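Local coordinates for ferrichrome ABC transporter substrate-binding protein (Staphylococcus pseudintermedius, PDB 5FLY) that probably captures iron-loaded ferrichrome-type siderophores outside the cell membrane and delivers them to an ABC transporter for import, at residues 8-21 and 101-113. Sequence-based numbering, arbitrary orientation.
Sequences FNLKTAKGEEKIDI and APTIAFDYAKYNY. With 7PG (2,5,8,11,14,17,20,23-octaoxapentacosan-25-ol), chain P.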
loop_
_atom_site.group_PDB
_atom_site.type_symbol
_atom_site.label_atom_id
_atom_site.label_comp_id
_atom_site.label_asym_id
_atom_site.label_seq_id
_atom_site.Cartn_x
_atom_site.Cartn_y
_atom_site.Cartn_z
ATOM N N PHE A 8 19.687 11.060 5.749
ATOM C CA PHE A 8 18.511 10.686 4.984
ATOM C C PHE A 8 17.602 11.902 4.903
ATOM O O PHE A 8 17.259 12.481 5.918
ATOM C CB PHE A 8 17.783 9.516 5.623
ATOM C CG PHE A 8 16.534 9.159 4.913
ATOM C CD1 PHE A 8 16.593 8.410 3.751
ATOM C CD2 PHE A 8 15.304 9.597 5.369
ATOM C CE1 PHE A 8 15.452 8.080 3.070
ATOM C CE2 PHE A 8 14.160 9.289 4.690
ATOM C CZ PHE A 8 14.226 8.518 3.536
ATOM N N ASN A 9 17.240 12.296 3.690
ATOM C CA ASN A 9 16.424 13.485 3.491
ATOM C C ASN A 9 14.945 13.146 3.454
ATOM O O ASN A 9 14.408 12.768 2.415
ATOM C CB ASN A 9 16.856 14.180 2.209
ATOM C CG ASN A 9 18.316 14.569 2.238
ATOM O OD1 ASN A 9 18.790 15.149 3.213
ATOM N ND2 ASN A 9 19.047 14.226 1.182
ATOM N N LEU A 10 14.290 13.270 4.600
ATOM C CA LEU A 10 12.880 12.921 4.729
ATOM C C LEU A 10 11.976 14.053 4.257
ATOM O O LEU A 10 12.122 15.182 4.705
ATOM C CB LEU A 10 12.565 12.579 6.187
ATOM C CG LEU A 10 11.121 12.224 6.547
ATOM C CD1 LEU A 10 10.697 10.936 5.847
ATOM C CD2 LEU A 10 10.962 12.108 8.049
ATOM N N LYS A 11 11.042 13.744 3.363
ATOM C CA LYS A 11 10.032 14.712 2.957
ATOM C C LYS A 11 8.974 14.865 4.036
ATOM O O LYS A 11 8.353 13.881 4.427
ATOM C CB LYS A 11 9.358 14.292 1.653
ATOM C CG LYS A 11 10.319 14.089 0.508
ATOM C CD LYS A 11 9.579 13.697 -0.762
ATOM C CE LYS A 11 9.924 14.657 -1.884
ATOM N NZ LYS A 11 9.096 14.442 -3.113
ATOM N N THR A 12 8.764 16.096 4.495
ATOM C CA THR A 12 7.810 16.378 5.556
ATOM C C THR A 12 6.976 17.599 5.196
ATOM O O THR A 12 7.242 18.272 4.196
ATOM C CB THR A 12 8.505 16.658 6.900
ATOM O OG1 THR A 12 9.122 17.948 6.847
ATOM C CG2 THR A 12 9.566 15.602 7.231
ATOM N N ALA A 13 5.994 17.899 6.041
ATOM C CA ALA A 13 5.160 19.085 5.871
ATOM C C ALA A 13 5.999 20.348 5.851
ATOM O O ALA A 13 5.635 21.333 5.198
ATOM C CB ALA A 13 4.122 19.171 6.987
ATOM N N LYS A 14 7.118 20.323 6.577
ATOM C CA LYS A 14 7.996 21.481 6.714
ATOM C C LYS A 14 9.049 21.548 5.615
ATOM O O LYS A 14 9.904 22.434 5.626
ATOM C CB LYS A 14 8.693 21.455 8.071
ATOM C CG LYS A 14 7.736 21.335 9.248
ATOM C CD LYS A 14 8.471 20.991 10.534
ATOM C CE LYS A 14 7.477 20.726 11.659
ATOM N NZ LYS A 14 8.115 20.381 12.970
ATOM N N GLY A 15 8.996 20.595 4.686
ATOM C CA GLY A 15 9.931 20.523 3.584
ATOM C C GLY A 15 10.768 19.253 3.614
ATOM O O GLY A 15 10.253 18.153 3.381
ATOM N N GLU A 16 12.059 19.408 3.881
ATOM C CA GLU A 16 12.970 18.288 4.006
ATOM C C GLU A 16 13.609 18.325 5.378
ATOM O O GLU A 16 14.103 19.364 5.822
ATOM C CB GLU A 16 14.032 18.319 2.918
ATOM C CG GLU A 16 13.488 17.903 1.562
ATOM C CD GLU A 16 14.575 17.516 0.583
ATOM O OE1 GLU A 16 15.771 17.601 0.944
ATOM O OE2 GLU A 16 14.227 17.115 -0.550
ATOM N N GLU A 17 13.559 17.187 6.053
ATOM C CA GLU A 17 14.158 17.027 7.362
ATOM C C GLU A 17 15.325 16.076 7.203
ATOM O O GLU A 17 15.146 14.960 6.728
ATOM C CB GLU A 17 13.146 16.488 8.364
ATOM C CG GLU A 17 13.749 16.162 9.714
ATOM C CD GLU A 17 12.712 15.831 10.769
ATOM O OE1 GLU A 17 11.497 15.961 10.483
ATOM O OE2 GLU A 17 13.120 15.453 11.894
ATOM N N LYS A 18 16.515 16.532 7.579
ATOM C CA LYS A 18 17.701 15.702 7.496
ATOM C C LYS A 18 17.819 14.884 8.752
ATOM O O LYS A 18 17.836 15.421 9.857
ATOM C CB LYS A 18 18.959 16.542 7.296
ATOM C CG LYS A 18 19.074 17.126 5.909
ATOM C CD LYS A 18 20.479 17.649 5.641
ATOM C CE LYS A 18 20.869 17.454 4.184
ATOM N NZ LYS A 18 19.930 18.173 3.268
ATOM N N ILE A 19 17.892 13.576 8.569
ATOM C CA ILE A 19 17.982 12.649 9.678
ATOM C C ILE A 19 19.258 11.833 9.520
ATOM O O ILE A 19 19.414 11.120 8.542
ATOM C CB ILE A 19 16.758 11.737 9.728
ATOM C CG1 ILE A 19 15.492 12.595 9.851
ATOM C CG2 ILE A 19 16.887 10.735 10.884
ATOM C CD1 ILE A 19 14.215 11.821 9.794
ATOM N N ASP A 20 20.173 11.954 10.478
ATOM C CA ASP A 20 21.415 11.190 10.433
ATOM C C ASP A 20 21.153 9.720 10.803
ATOM O O ASP A 20 20.655 9.417 11.890
ATOM C CB ASP A 20 22.469 11.823 11.364
ATOM C CG ASP A 20 23.046 13.153 10.807
ATOM O OD1 ASP A 20 23.341 13.267 9.594
ATOM O OD2 ASP A 20 23.201 14.113 11.587
ATOM N N ILE A 21 21.477 8.816 9.884
ATOM C CA ILE A 21 21.275 7.381 10.083
ATOM C C ILE A 21 22.565 6.638 9.738
ATOM O O ILE A 21 23.480 7.226 9.167
ATOM C CB ILE A 21 20.099 6.850 9.224
ATOM C CG1 ILE A 21 20.383 6.983 7.720
ATOM C CG2 ILE A 21 18.818 7.596 9.598
ATOM C CD1 ILE A 21 19.474 6.122 6.883
ATOM N N ALA A 101 17.250 4.958 19.123
ATOM C CA ALA A 101 18.048 4.904 17.909
ATOM C C ALA A 101 17.571 5.988 16.942
ATOM O O ALA A 101 16.478 6.511 17.117
ATOM C CB ALA A 101 17.946 3.505 17.255
ATOM N N PRO A 102 18.398 6.337 15.938
ATOM C CA PRO A 102 17.924 7.163 14.819
ATOM C C PRO A 102 16.594 6.640 14.298
ATOM O O PRO A 102 16.469 5.440 14.034
ATOM C CB PRO A 102 19.037 7.017 13.784
ATOM C CG PRO A 102 20.258 6.815 14.606
ATOM C CD PRO A 102 19.828 6.005 15.795
ATOM N N THR A 103 15.616 7.533 14.179
ATOM C CA THR A 103 14.244 7.157 13.865
ATOM C C THR A 103 13.738 7.977 12.686
ATOM O O THR A 103 13.792 9.216 12.711
ATOM C CB THR A 103 13.310 7.358 15.085
ATOM O OG1 THR A 103 13.648 6.417 16.120
ATOM C CG2 THR A 103 11.837 7.164 14.694
ATOM N N ILE A 104 13.278 7.278 11.648
ATOM C CA ILE A 104 12.568 7.902 10.531
ATOM C C ILE A 104 11.084 7.621 10.673
ATOM O O ILE A 104 10.621 6.484 10.504
ATOM C CB ILE A 104 13.046 7.402 9.156
ATOM C CG1 ILE A 104 14.567 7.519 9.034
ATOM C CG2 ILE A 104 12.418 8.200 8.055
ATOM C CD1 ILE A 104 15.120 6.763 7.877
ATOM N N ALA A 105 10.349 8.679 10.997
ATOM C CA ALA A 105 8.911 8.616 11.149
ATOM C C ALA A 105 8.266 9.214 9.904
ATOM O O ALA A 105 8.033 10.420 9.791
ATOM C CB ALA A 105 8.486 9.334 12.391
ATOM N N PHE A 106 8.012 8.339 8.947
ATOM C CA PHE A 106 7.500 8.758 7.658
ATOM C C PHE A 106 6.118 9.392 7.717
ATOM O O PHE A 106 5.195 8.862 8.341
ATOM C CB PHE A 106 7.429 7.570 6.711
ATOM C CG PHE A 106 8.748 7.203 6.083
ATOM C CD1 PHE A 106 9.206 7.882 4.968
ATOM C CD2 PHE A 106 9.512 6.173 6.603
ATOM C CE1 PHE A 106 10.430 7.554 4.392
ATOM C CE2 PHE A 106 10.712 5.825 6.026
ATOM C CZ PHE A 106 11.178 6.528 4.924
ATOM N N ASP A 107 6.008 10.518 7.021
ATOM C CA ASP A 107 4.719 11.097 6.626
ATOM C C ASP A 107 4.356 10.363 5.340
ATOM O O ASP A 107 4.799 10.730 4.246
ATOM C CB ASP A 107 4.829 12.622 6.434
ATOM C CG ASP A 107 3.473 13.337 6.254
ATOM O OD1 ASP A 107 2.407 12.757 5.962
ATOM O OD2 ASP A 107 3.505 14.564 6.374
ATOM N N TYR A 108 3.619 9.267 5.503
ATOM C CA TYR A 108 3.327 8.334 4.415
ATOM C C TYR A 108 2.944 9.027 3.101
ATOM O O TYR A 108 3.496 8.726 2.035
ATOM C CB TYR A 108 2.200 7.386 4.825
ATOM C CG TYR A 108 1.670 6.625 3.640
ATOM C CD1 TYR A 108 2.398 5.579 3.111
ATOM C CD2 TYR A 108 0.476 6.990 3.019
ATOM C CE1 TYR A 108 1.958 4.892 2.009
ATOM C CE2 TYR A 108 0.023 6.311 1.903
ATOM C CZ TYR A 108 0.772 5.259 1.406
ATOM O OH TYR A 108 0.348 4.557 0.305
ATOM N N ALA A 109 2.014 9.972 3.184
ATOM C CA ALA A 109 1.427 10.564 1.988
ATOM C C ALA A 109 2.393 11.412 1.152
ATOM O O ALA A 109 2.060 11.785 0.025
ATOM C CB ALA A 109 0.212 11.400 2.369
ATOM N N LYS A 110 3.586 11.694 1.671
ATOM C CA LYS A 110 4.562 12.502 0.932
ATOM C C LYS A 110 5.307 11.734 -0.164
ATOM O O LYS A 110 6.019 12.347 -0.963
ATOM C CB LYS A 110 5.579 13.104 1.902
ATOM C CG LYS A 110 4.991 14.110 2.855
ATOM C CD LYS A 110 4.460 15.310 2.111
ATOM C CE LYS A 110 3.874 16.342 3.050
ATOM N NZ LYS A 110 3.406 17.511 2.257
ATOM N N TYR A 111 5.136 10.415 -0.206
ATOM C CA TYR A 111 5.797 9.562 -1.204
ATOM C C TYR A 111 4.778 8.742 -1.990
ATOM O O TYR A 111 3.970 8.027 -1.391
ATOM C CB TYR A 111 6.781 8.584 -0.540
ATOM C CG TYR A 111 7.960 9.234 0.151
ATOM C CD1 TYR A 111 7.870 9.692 1.459
ATOM C CD2 TYR A 111 9.173 9.381 -0.513
ATOM C CE1 TYR A 111 8.960 10.286 2.080
ATOM C CE2 TYR A 111 10.264 9.964 0.106
ATOM C CZ TYR A 111 10.150 10.415 1.400
ATOM O OH TYR A 111 11.256 10.985 2.012
ATOM N N ASN A 112 4.821 8.815 -3.319
ATOM C CA ASN A 112 4.061 7.839 -4.097
ATOM C C ASN A 112 4.813 6.518 -3.997
ATOM O O ASN A 112 5.921 6.464 -3.465
ATOM C CB ASN A 112 3.825 8.285 -5.553
ATOM C CG ASN A 112 5.083 8.263 -6.422
ATOM O OD1 ASN A 112 5.886 7.334 -6.389
ATOM N ND2 ASN A 112 5.235 9.298 -7.237
ATOM N N TYR A 113 4.198 5.448 -4.476
ATOM C CA TYR A 113 4.684 4.107 -4.180
ATOM C C TYR A 113 6.050 3.803 -4.785
ATOM O O TYR A 113 6.797 3.005 -4.235
ATOM C CB TYR A 113 3.640 3.080 -4.630
ATOM C CG TYR A 113 3.557 2.785 -6.106
ATOM C CD1 TYR A 113 3.069 3.718 -7.014
ATOM C CD2 TYR A 113 3.893 1.531 -6.573
ATOM C CE1 TYR A 113 2.989 3.418 -8.368
ATOM C CE2 TYR A 113 3.811 1.220 -7.902
ATOM C CZ TYR A 113 3.347 2.157 -8.798
ATOM O OH TYR A 113 3.274 1.794 -10.130
HETATM C C2 7PG P . -4.002 -1.894 7.481
HETATM O O1 7PG P . -5.179 -2.626 7.683
HETATM C C3 7PG P . -6.318 -2.001 7.166
HETATM C C4 7PG P . -7.092 -1.314 8.288
HETATM O O2 7PG P . -8.397 -1.001 7.880
HETATM C C5 7PG P . -8.478 -0.265 6.694
HETATM C C6 7PG P . -9.618 0.748 6.740
HETATM O O3 7PG P . -9.246 1.899 6.030
HETATM C C7 7PG P . -8.523 2.863 6.743
HETATM C C8 7PG P . -7.929 3.874 5.758
HETATM O O4 7PG P . -7.072 4.801 6.378
HETATM C C9 7PG P . -5.986 4.235 7.043
HETATM C C10 7PG P . -4.764 5.153 7.114
HETATM O O5 7PG P . -3.635 4.315 7.103
HETATM C C11 7PG P . -2.385 4.901 6.858
HETATM C C12 7PG P . -1.422 3.827 6.341
HETATM O O6 7PG P . -0.977 4.147 5.046
HETATM C C13 7PG P . -1.613 3.515 3.969
HETATM C C14 7PG P . -1.253 2.034 3.940
HETATM O O7 7PG P . -0.994 1.664 2.617
HETATM C C15 7PG P . -0.085 0.607 2.461
HETATM O O HOH W 1 13.471 11.175 0.550
HETATM O O HOH W 2 7.595 11.364 4.800
HETATM O O HOH W 3 8.043 12.217 -2.892
HETATM O O HOH W 4 5.339 15.923 7.773
#
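Tyr111 reaches back to the hairpin with its hydroxyl, and the backbone N of Lys11 donates to OH over 3.1 Å in a nearly straight bond (172°). Lys11 then lies across the phenol, its CD over one face of the Tyr111 ring in a CH-pi contact 4.2 Å from the centroid. Water 1 joins the same OH to Asn9 O. Deeper in, Leu10 CD1 packs 3.5 Å from Phe106 CD1, and Ile104 of strand 103-106 sets its CD1 over a face of the Phe8 ring. With CG anti to the backbone N (chi1 177°), Phe8 extends toward Ile104 and Phe106, its ring turned 75° from that of Phe106. Phe8, Leu10, Ile104 and Phe106 lay the N-terminal beta hairpin, strands 5-12 and 15-22, against strand 103-106, an outermost strand of the five-stranded parallel sheet in one of the two lobes of this class III binding protein. The hairpin packs on that strand through side chains, the axes of segments 8-12 and 15-21 passing 8.2 and 7.9 Å from that of 103-106. At the turn end two more waters bridge: water 2 donates to Lys11 O and Asp107 O, and water 4 links Ala13 N to Asp107 OD2. Behind this layer, helix 113-124 backs Phe8 and Ile104 through Ile123, and Tyr35 stacks on Phe106. Neighbouring Tyr108 turns away into the ligand pocket, its CD2 3.8 Å from polyether oxygen O6 of 7PG.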